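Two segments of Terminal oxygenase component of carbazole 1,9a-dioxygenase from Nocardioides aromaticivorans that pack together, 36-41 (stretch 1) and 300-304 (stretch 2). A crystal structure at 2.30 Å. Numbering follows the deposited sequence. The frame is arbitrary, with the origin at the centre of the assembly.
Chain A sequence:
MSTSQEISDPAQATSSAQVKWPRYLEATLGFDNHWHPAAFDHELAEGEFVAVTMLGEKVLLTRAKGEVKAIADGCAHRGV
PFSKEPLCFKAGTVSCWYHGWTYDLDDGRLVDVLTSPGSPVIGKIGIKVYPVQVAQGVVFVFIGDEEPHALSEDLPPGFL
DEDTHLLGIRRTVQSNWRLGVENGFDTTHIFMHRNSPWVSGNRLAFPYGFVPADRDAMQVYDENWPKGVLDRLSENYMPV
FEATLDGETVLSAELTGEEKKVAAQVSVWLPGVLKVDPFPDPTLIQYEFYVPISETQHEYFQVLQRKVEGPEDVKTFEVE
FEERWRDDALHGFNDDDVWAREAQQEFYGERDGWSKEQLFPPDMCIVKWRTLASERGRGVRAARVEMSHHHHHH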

# COMPACT_ATOMS: atom_id res chain seq x y z
N HIS A 36 -29.96 -4.70 -3.81
CA HIS A 36 -29.08 -3.93 -2.94
C HIS A 36 -29.10 -2.48 -3.41
O HIS A 36 -29.15 -2.22 -4.61
CB HIS A 36 -27.63 -4.44 -3.02
CG HIS A 36 -27.41 -5.76 -2.37
ND1 HIS A 36 -27.34 -5.92 -1.00
CD2 HIS A 36 -27.21 -7.00 -2.90
CE1 HIS A 36 -27.12 -7.19 -0.71
NE2 HIS A 36 -27.04 -7.86 -1.85
N PRO A 37 -29.08 -1.51 -2.48
CA PRO A 37 -29.09 -0.11 -2.90
C PRO A 37 -27.75 0.26 -3.52
O PRO A 37 -26.70 -0.24 -3.09
CB PRO A 37 -29.36 0.64 -1.60
CG PRO A 37 -28.74 -0.25 -0.56
CD PRO A 37 -29.18 -1.62 -1.01
N ALA A 38 -27.77 1.12 -4.53
CA ALA A 38 -26.54 1.54 -5.20
C ALA A 38 -26.30 3.03 -5.01
O ALA A 38 -25.16 3.48 -4.87
CB ALA A 38 -26.63 1.23 -6.70
N ALA A 39 -27.38 3.80 -4.99
CA ALA A 39 -27.27 5.24 -4.86
C ALA A 39 -28.65 5.81 -4.62
O ALA A 39 -29.63 5.08 -4.55
CB ALA A 39 -26.69 5.82 -6.15
N PHE A 40 -28.71 7.13 -4.49
CA PHE A 40 -29.98 7.81 -4.30
C PHE A 40 -30.41 8.34 -5.66
O PHE A 40 -29.58 8.78 -6.46
CB PHE A 40 -29.83 8.94 -3.29
CG PHE A 40 -29.66 8.44 -1.89
CD1 PHE A 40 -30.76 8.04 -1.14
CD2 PHE A 40 -28.38 8.28 -1.35
CE1 PHE A 40 -30.60 7.48 0.13
CE2 PHE A 40 -28.21 7.73 -0.08
CZ PHE A 40 -29.32 7.32 0.66
N ASP A 41 -31.71 8.27 -5.92
CA ASP A 41 -32.25 8.71 -7.19
C ASP A 41 -31.84 10.13 -7.59
O ASP A 41 -31.55 10.40 -8.76
CB ASP A 41 -33.78 8.61 -7.17
CG ASP A 41 -34.39 8.77 -8.54
OD1 ASP A 41 -33.99 8.03 -9.47
OD2 ASP A 41 -35.26 9.64 -8.70
N TYR A 300 -22.15 2.18 3.44
CA TYR A 300 -23.10 2.37 4.52
C TYR A 300 -24.18 3.38 4.14
O TYR A 300 -23.88 4.55 3.93
CB TYR A 300 -22.31 2.82 5.75
CG TYR A 300 -23.09 3.24 6.98
CD1 TYR A 300 -24.22 2.54 7.40
CD2 TYR A 300 -22.64 4.31 7.77
CE1 TYR A 300 -24.89 2.89 8.59
CE2 TYR A 300 -23.30 4.66 8.95
CZ TYR A 300 -24.42 3.96 9.35
OH TYR A 300 -25.05 4.33 10.52
N PHE A 301 -25.42 2.90 4.02
CA PHE A 301 -26.55 3.77 3.69
C PHE A 301 -27.34 4.03 4.97
O PHE A 301 -27.59 3.11 5.75
CB PHE A 301 -27.52 3.11 2.69
CG PHE A 301 -26.99 3.00 1.28
CD1 PHE A 301 -25.99 2.10 0.95
CD2 PHE A 301 -27.56 3.76 0.26
CE1 PHE A 301 -25.55 1.95 -0.37
CE2 PHE A 301 -27.13 3.63 -1.07
CZ PHE A 301 -26.12 2.72 -1.39
N GLN A 302 -27.75 5.28 5.17
CA GLN A 302 -28.56 5.64 6.32
C GLN A 302 -29.77 6.32 5.71
O GLN A 302 -29.61 7.32 5.02
CB GLN A 302 -27.83 6.62 7.23
CG GLN A 302 -26.64 6.04 7.95
CD GLN A 302 -25.73 7.12 8.48
OE1 GLN A 302 -25.06 7.81 7.72
NE2 GLN A 302 -25.72 7.29 9.80
N VAL A 303 -30.96 5.78 5.94
CA VAL A 303 -32.17 6.36 5.36
C VAL A 303 -33.23 6.59 6.43
O VAL A 303 -33.62 5.67 7.15
CB VAL A 303 -32.77 5.44 4.27
CG1 VAL A 303 -33.84 6.19 3.48
CG2 VAL A 303 -31.67 4.95 3.34
N LEU A 304 -33.69 7.83 6.52
CA LEU A 304 -34.70 8.20 7.50
C LEU A 304 -36.08 8.24 6.87
O LEU A 304 -36.26 8.78 5.78
CB LEU A 304 -34.35 9.55 8.12
CG LEU A 304 -32.98 9.59 8.83
CD1 LEU A 304 -32.80 10.94 9.51
CD2 LEU A 304 -32.89 8.46 9.85

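How do two strands meet when their backbones never come close enough to pair? The segments 36-40 and 300-304 cross at 73°, with axes no nearer than 9.0 Å, and no hydrogen bond links them. Side chains bridge most of the gap, and the contact buries 257 Å² in all, both sides summed; Phe-301 contributes the most, 104 Å². Its CA-to-CB bond points toward stretch 1, and with chi1 in the m well its ring reaches across to the other backbone. His-36, the first residue of stretch 1, takes no part: its side chain sets off sideways and its end leads away, with NE2 hydrogen-bonded elsewhere in the structure.

What does Pro-37 offer the ring of Phe-301? It lies over one face, with Pro-37 CG 3.8 Å from the centroid of the Phe-301 ring and only 9° off the ring normal, the geometry of a CH-pi contact. Pro-37 CB also approaches Phe-301 CE2 at 3.8 Å. Proline suits the place because its compact, rigid ring presents aliphatic C-H groups to the aromatic face, and its CB points toward stretch 2. The carbonyl takes part as well, Pro-37 O lying 3.5 Å from Phe-301 CZ.

Why do the two alanines matter when their methyl groups turn away? Here the main chain makes the contact. Ala-38 C sits 3.6 Å from Phe-301 CZ and Ala-39 N 3.9 Å from Phe-301 CE2, both at the edge of the ring, near its plane. The end of the phenylalanine thus abuts the backbone itself, while each CB points away from stretch 2. Both alanines are buried, and their small side chains add little to this contact.

How does Phe-40 extend the contact beyond Phe-301? Its CA-to-CB bond points sideways, but chi1 of -72° (m) brings the end of the side chain nearer stretch 2. Phe-40 CZ packs 4.0 Å from Phe-301 CD2; the two rings meet obliquely, their centroids 5.8 Å apart and their planes at 48°. Farther along stretch 2, Val-303 CG2 lies 4.2 Å from Phe-40 CE1, at the edge of the Phe-40 ring. Phe-301 and Val-303 both point toward stretch 1, whereas the intervening Gln-302 points away, the alternation expected of a strand; its side-chain OE1 and NE2 are hydrogen-bonded elsewhere in the structure. A long aromatic side chain lets Phe-40 touch both hydrophobic neighbors, and the contact ends there: Asp-41 stays out of reach.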